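Local structure of pesticidal crystal protein Cry4Aa (2C9K) at residues 506-511 with 587-592; 535-540 with 547-552. The protein binds to midgut epithelial cells of insects, mosquito larvae among them, and promotes their colloid-osmotic lysis. One frame throughout, in Å; residues are numbered along the deposited sequence.

Contact 1: residues 506-511 with 587-592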
loop_
_atom_site.group_PDB
_atom_site.type_symbol
_atom_site.label_atom_id
_atom_site.label_comp_id
_atom_site.label_asym_id
_atom_site.label_seq_id
_atom_site.Cartn_x
_atom_site.Cartn_y
_atom_site.Cartn_z
ATOM N N PHE A 506 -12.019 -5.315 -20.112
ATOM C CA PHE A 506 -12.195 -5.070 -18.682
ATOM C C PHE A 506 -12.802 -3.687 -18.561
ATOM O O PHE A 506 -12.485 -2.811 -19.359
ATOM C CB PHE A 506 -10.863 -5.195 -17.907
ATOM C CG PHE A 506 -9.922 -4.019 -18.053
ATOM C CD1 PHE A 506 -10.091 -2.869 -17.288
ATOM C CD2 PHE A 506 -8.828 -4.091 -18.915
ATOM C CE1 PHE A 506 -9.176 -1.810 -17.377
ATOM C CE2 PHE A 506 -7.909 -3.041 -19.015
ATOM C CZ PHE A 506 -8.084 -1.902 -18.245
ATOM N N LYS A 507 -13.700 -3.502 -17.595
ATOM C CA LYS A 507 -14.352 -2.205 -17.411
ATOM C C LYS A 507 -14.299 -1.634 -16.003
ATOM O O LYS A 507 -14.618 -2.302 -15.023
ATOM C CB LYS A 507 -15.809 -2.281 -17.853
ATOM C CG LYS A 507 -16.595 -0.991 -17.638
ATOM C CD LYS A 507 -17.472 -1.063 -16.401
ATOM C CE LYS A 507 -18.560 -2.086 -16.575
ATOM N NZ LYS A 507 -19.147 -2.454 -15.267
ATOM N N ILE A 508 -13.887 -0.382 -15.908
ATOM C CA ILE A 508 -13.831 0.286 -14.627
ATOM C C ILE A 508 -14.881 1.397 -14.729
ATOM O O ILE A 508 -15.026 2.029 -15.785
ATOM C CB ILE A 508 -12.399 0.838 -14.356
ATOM C CG1 ILE A 508 -12.454 2.231 -13.748
ATOM C CG2 ILE A 508 -11.598 0.861 -15.627
ATOM C CD1 ILE A 508 -12.841 2.241 -12.313
ATOM N N THR A 509 -15.638 1.597 -13.649
ATOM C CA THR A 509 -16.677 2.623 -13.608
ATOM C C THR A 509 -16.231 3.821 -12.769
ATOM O O THR A 509 -15.762 3.659 -11.648
ATOM C CB THR A 509 -17.968 2.056 -13.009
ATOM O OG1 THR A 509 -18.300 0.838 -13.681
ATOM C CG2 THR A 509 -19.113 3.041 -13.177
ATOM N N CYS A 510 -16.386 5.023 -13.311
ATOM C CA CYS A 510 -15.976 6.234 -12.599
ATOM C C CYS A 510 -17.112 7.223 -12.422
ATOM O O CYS A 510 -18.044 7.265 -13.221
ATOM C CB CYS A 510 -14.842 6.934 -13.344
ATOM S SG CYS A 510 -13.463 5.860 -13.726
ATOM N N GLN A 511 -17.024 8.018 -11.365
ATOM C CA GLN A 511 -18.025 9.028 -11.076
ATOM C C GLN A 511 -17.298 10.362 -11.179
ATOM O O GLN A 511 -16.319 10.594 -10.471
ATOM C CB GLN A 511 -18.577 8.829 -9.668
ATOM C CG GLN A 511 -19.800 9.680 -9.350
ATOM C CD GLN A 511 -20.369 9.404 -7.960
ATOM O OE1 GLN A 511 -20.710 8.264 -7.628
ATOM N NE2 GLN A 511 -20.477 10.448 -7.148
ATOM N N LEU A 587 -15.925 2.826 -18.351
ATOM C CA LEU A 587 -14.666 2.764 -19.065
ATOM C C LEU A 587 -14.431 1.324 -19.524
ATOM O O LEU A 587 -13.863 0.497 -18.801
ATOM C CB LEU A 587 -13.530 3.255 -18.158
ATOM C CG LEU A 587 -12.862 4.602 -18.495
ATOM C CD1 LEU A 587 -13.885 5.717 -18.556
ATOM C CD2 LEU A 587 -11.806 4.920 -17.447
ATOM N N VAL A 588 -14.889 1.029 -20.735
ATOM C CA VAL A 588 -14.740 -0.308 -21.286
ATOM C C VAL A 588 -13.492 -0.403 -22.140
ATOM O O VAL A 588 -13.402 0.236 -23.178
ATOM C CB VAL A 588 -15.940 -0.695 -22.161
ATOM C CG1 VAL A 588 -15.937 -2.188 -22.398
ATOM C CG2 VAL A 588 -17.231 -0.256 -21.505
ATOM N N PHE A 589 -12.537 -1.206 -21.687
ATOM C CA PHE A 589 -11.288 -1.417 -22.399
ATOM C C PHE A 589 -11.321 -2.742 -23.151
ATOM O O PHE A 589 -11.663 -3.783 -22.586
ATOM C CB PHE A 589 -10.094 -1.441 -21.430
ATOM C CG PHE A 589 -9.715 -0.096 -20.885
ATOM C CD1 PHE A 589 -10.348 0.423 -19.762
ATOM C CD2 PHE A 589 -8.746 0.672 -21.519
ATOM C CE1 PHE A 589 -10.022 1.686 -19.280
ATOM C CE2 PHE A 589 -8.414 1.941 -21.042
ATOM C CZ PHE A 589 -9.056 2.448 -19.921
ATOM N N ASN A 590 -10.962 -2.697 -24.431
ATOM C CA ASN A 590 -10.909 -3.897 -25.266
ATOM C C ASN A 590 -9.565 -3.996 -25.961
ATOM O O ASN A 590 -8.925 -2.984 -26.262
ATOM C CB ASN A 590 -11.992 -3.875 -26.344
ATOM C CG ASN A 590 -13.280 -4.522 -25.896
ATOM O OD1 ASN A 590 -14.281 -3.842 -25.674
ATOM N ND2 ASN A 590 -13.266 -5.845 -25.758
ATOM N N ARG A 591 -9.136 -5.228 -26.203
ATOM C CA ARG A 591 -7.892 -5.481 -26.916
ATOM C C ARG A 591 -8.303 -6.142 -28.229
ATOM O O ARG A 591 -9.002 -7.152 -28.219
ATOM C CB ARG A 591 -6.988 -6.408 -26.110
ATOM C CG ARG A 591 -5.705 -6.711 -26.825
ATOM C CD ARG A 591 -4.639 -7.252 -25.916
ATOM N NE ARG A 591 -3.472 -7.607 -26.708
ATOM C CZ ARG A 591 -2.371 -8.150 -26.212
ATOM N NH1 ARG A 591 -2.286 -8.397 -24.915
ATOM N NH2 ARG A 591 -1.363 -8.452 -27.019
ATOM N N SER A 592 -7.884 -5.578 -29.355
ATOM C CA SER A 592 -8.276 -6.132 -30.646
ATOM C C SER A 592 -7.174 -6.812 -31.447
ATOM O O SER A 592 -7.460 -7.603 -32.341
ATOM C CB SER A 592 -8.900 -5.035 -31.494
ATOM O OG SER A 592 -8.008 -3.947 -31.610
#

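Contact 2: residues 535-540 with 547-552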
loop_
_atom_site.group_PDB
_atom_site.type_symbol
_atom_site.label_atom_id
_atom_site.label_comp_id
_atom_site.label_asym_id
_atom_site.label_seq_id
_atom_site.Cartn_x
_atom_site.Cartn_y
_atom_site.Cartn_z
ATOM N N ALA A 535 0.272 -4.530 -29.230
ATOM C CA ALA A 535 -1.094 -4.793 -28.815
ATOM C C ALA A 535 -1.846 -3.501 -29.101
ATOM O O ALA A 535 -1.270 -2.414 -29.050
ATOM C CB ALA A 535 -1.145 -5.119 -27.334
ATOM N N VAL A 536 -3.123 -3.616 -29.427
ATOM C CA VAL A 536 -3.938 -2.444 -29.710
ATOM C C VAL A 536 -5.040 -2.381 -28.668
ATOM O O VAL A 536 -5.648 -3.400 -28.349
ATOM C CB VAL A 536 -4.544 -2.529 -31.126
ATOM C CG1 VAL A 536 -5.654 -1.510 -31.299
ATOM C CG2 VAL A 536 -3.463 -2.277 -32.144
ATOM N N ILE A 537 -5.294 -1.189 -28.140
ATOM C CA ILE A 537 -6.317 -1.008 -27.113
ATOM C C ILE A 537 -7.419 -0.022 -27.475
ATOM O O ILE A 537 -7.151 1.128 -27.818
ATOM C CB ILE A 537 -5.674 -0.543 -25.818
ATOM C CG1 ILE A 537 -4.737 0.634 -26.125
ATOM C CG2 ILE A 537 -4.951 -1.709 -25.166
ATOM C CD1 ILE A 537 -3.885 1.088 -24.970
ATOM N N ASN A 538 -8.661 -0.476 -27.385
ATOM C CA ASN A 538 -9.795 0.373 -27.698
ATOM C C ASN A 538 -10.599 0.670 -26.449
ATOM O O ASN A 538 -11.022 -0.230 -25.727
ATOM C CB ASN A 538 -10.667 -0.291 -28.754
ATOM C CG ASN A 538 -9.939 -0.469 -30.060
ATOM O OD1 ASN A 538 -9.567 0.509 -30.710
ATOM N ND2 ASN A 538 -9.712 -1.721 -30.451
ATOM N N LEU A 539 -10.794 1.959 -26.212
ATOM C CA LEU A 539 -11.512 2.468 -25.052
ATOM C C LEU A 539 -12.868 2.988 -25.508
ATOM O O LEU A 539 -12.939 3.936 -26.294
ATOM C CB LEU A 539 -10.724 3.628 -24.447
ATOM C CG LEU A 539 -10.523 3.817 -22.947
ATOM C CD1 LEU A 539 -10.075 5.261 -22.729
ATOM C CD2 LEU A 539 -11.791 3.530 -22.170
ATOM N N SER A 540 -13.942 2.371 -25.032
ATOM C CA SER A 540 -15.268 2.833 -25.401
ATOM C C SER A 540 -15.945 3.464 -24.204
ATOM O O SER A 540 -16.183 2.805 -23.189
ATOM C CB SER A 540 -16.134 1.687 -25.919
ATOM O OG SER A 540 -15.828 1.384 -27.267
ATOM N N LEU A 547 -11.817 6.053 -27.981
ATOM C CA LEU A 547 -10.378 6.186 -28.108
ATOM C C LEU A 547 -9.694 4.864 -28.431
ATOM O O LEU A 547 -10.163 3.799 -28.049
ATOM C CB LEU A 547 -9.803 6.754 -26.815
ATOM C CG LEU A 547 -10.454 8.022 -26.256
ATOM C CD1 LEU A 547 -11.879 7.726 -25.797
ATOM C CD2 LEU A 547 -9.624 8.527 -25.087
ATOM N N GLY A 548 -8.576 4.942 -29.141
ATOM C CA GLY A 548 -7.847 3.742 -29.495
ATOM C C GLY A 548 -6.397 4.070 -29.768
ATOM O O GLY A 548 -6.077 5.182 -30.189
ATOM N N MET A 549 -5.512 3.111 -29.524
ATOM C CA MET A 549 -4.093 3.328 -29.756
ATOM C C MET A 549 -3.267 2.031 -29.671
ATOM O O MET A 549 -3.713 1.020 -29.123
ATOM C CB MET A 549 -3.562 4.370 -28.756
ATOM C CG MET A 549 -3.652 3.949 -27.301
ATOM S SD MET A 549 -3.021 5.170 -26.103
ATOM C CE MET A 549 -1.556 5.803 -26.987
ATOM N N ALA A 550 -2.065 2.077 -30.234
ATOM C CA ALA A 550 -1.153 0.942 -30.221
ATOM C C ALA A 550 -0.157 1.134 -29.086
ATOM O O ALA A 550 0.364 2.233 -28.888
ATOM C CB ALA A 550 -0.415 0.855 -31.539
ATOM N N LEU A 551 0.094 0.068 -28.336
ATOM C CA LEU A 551 1.034 0.122 -27.228
ATOM C C LEU A 551 2.417 -0.270 -27.737
ATOM O O LEU A 551 2.536 -0.979 -28.735
ATOM C CB LEU A 551 0.585 -0.829 -26.118
ATOM C CG LEU A 551 -0.709 -0.433 -25.403
ATOM C CD1 LEU A 551 -1.056 -1.484 -24.360
ATOM C CD2 LEU A 551 -0.538 0.926 -24.751
ATOM N N ASN A 552 3.461 0.195 -27.055
ATOM C CA ASN A 552 4.831 -0.109 -27.458
ATOM C C ASN A 552 5.481 -1.100 -26.508
ATOM O O ASN A 552 5.066 -1.235 -25.353
ATOM C CB ASN A 552 5.672 1.164 -27.465
ATOM C CG ASN A 552 5.102 2.235 -28.365
ATOM O OD1 ASN A 552 5.278 3.428 -28.104
ATOM N ND2 ASN A 552 4.428 1.823 -29.438
HETATM O O HOH W 1 2.739 -3.475 -27.286
HETATM O O HOH W 2 -11.507 2.965 -30.674
#

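Contact 1: residues 506-511 with 587-592
Phe506 and Phe589 meet through opposite choices of first torsion: CG of Phe506 sits between its backbone N and carbonyl carbon (chi1 76°), whereas CG of Phe589 lies anti to the carbonyl carbon (chi1 -74°). The rings come out nearly parallel, their planes 12° apart, but offset enough to leave little ring-on-ring overlap, with centroids 4.7 Å apart. What lies over the Phe506 face is therefore the root of the other side chain: Phe589 CB makes a CH-pi contact 3.8 Å from the Phe506 ring centroid, and Phe589 CG follows it over the same ring. The closest approach of the two rings is Phe506 CE1 to Phe589 CD1, 3.5 Å. Further along, Ile508 CG2 reaches the edge of the Phe589 ring, 4.1 Å from CE1, and Ile508 and Leu587 extend in the same direction, flank to flank.

The backbones fix this register as antiparallel strands. Phe589 N donates to Phe506 O at 2.8 Å, and in the next hydrogen-bonded pair Ile508 N donates to Leu587 O at 3.0 Å while Leu587 N returns a bond to Ile508 O at 2.8 Å. Lys507 and Val588 form the non-hydrogen-bonded pair between them on the other face, where Lys507 CG meets Val588 CG2 at 4.0 Å; the lysine's NZ goes instead to Asn480 OD1.

Both strands belong to the third, C-terminal domain of the activated toxin, a beta-sandwich. Backbone bonds set the pairing, and no side-chain polar bond links the segments; the apolar and aromatic face with Phe506, Ile508, Leu587 and Phe589 ties the pair to the sandwich interior, packing on Ile602, Ile605 and Phe607 of strand 600-609 and on Ile474 of strand 471-475.

Contact 2: residues 535-540 with 547-552
Ile537 reaches across to Met549 and Leu551, and its longer branch meets both. CB lies 4.1 Å from Met549 O, the carbonyl that also accepts Ile537 N. CG1, set between the backbone N and the carbonyl carbon (chi1 49°), lies 3.2 Å from Met549 O and runs alongside the Met549 side chain, meeting its CG at 3.7 Å. The other branch, CG2, touches Leu551 CD1 at 4.0 Å. At the tip, CD1 extends from CG1 anti to CA (chi2 -172°) and packs against Leu551 CD2 at 3.4 Å, the isoleucine and leucine side chains crossing at about a right angle; CD1 also lies against Met549 CG. Ile523 of strand 517-527 and Phe502 also touch Ile537.

Strands 536-541 and 545-550 form a beta hairpin at the margin of the antiparallel sheet that makes one layer of that domain's beta-sandwich, the third and C-terminal domain of the activated toxin, and 545-550 is the sheet's outermost strand within the chain. Ile537 with Met549 and Leu539 with Leu547 are hydrogen-bonded pairs; Leu539 N to Leu547 O spans 2.7 Å. Past the paired strands, Leu551 N still donates to Ala535 O at 2.9 Å. Leu539 and Leu547 lie side by side on the face of Ile537, and both touch Ile521 of the opposing layer.

The other face carries Val536, Asn538 and Ala550. There Asn538 turns its OD1 over Gly548, 3.9 Å from the glycine CA, and a water donates to this OD1 and, weakly, to Leu547 O. Asn538 ND2 makes a weak hydrogen bond to Ser592 OG, just beyond the end of strand 584-591.

Overall arrangement
Contacts 1 and 2 are neighbouring strand pairs of one antiparallel sheet, with centres about 12 Å apart. Strands 584-591 and 536-541 join them: Asn590 O to Asn538 N at 2.8 Å and Val588 O to Ser540 N at 2.9 Å are probable hydrogen bonds. Four of the five strands are involved, in the order 505-511, 584-591, 536-541, 545-550, with 481-482 beyond 505-511. Leu539 from contact 2 packs on Leu587 and Phe589 from contact 1, making their apolar faces continuous, and the Arg591 side chain lies against Ala535. Along the chain, contact 2 is nested inside the loop closed by contact 1, so a local hairpin adds to a long-range pairing.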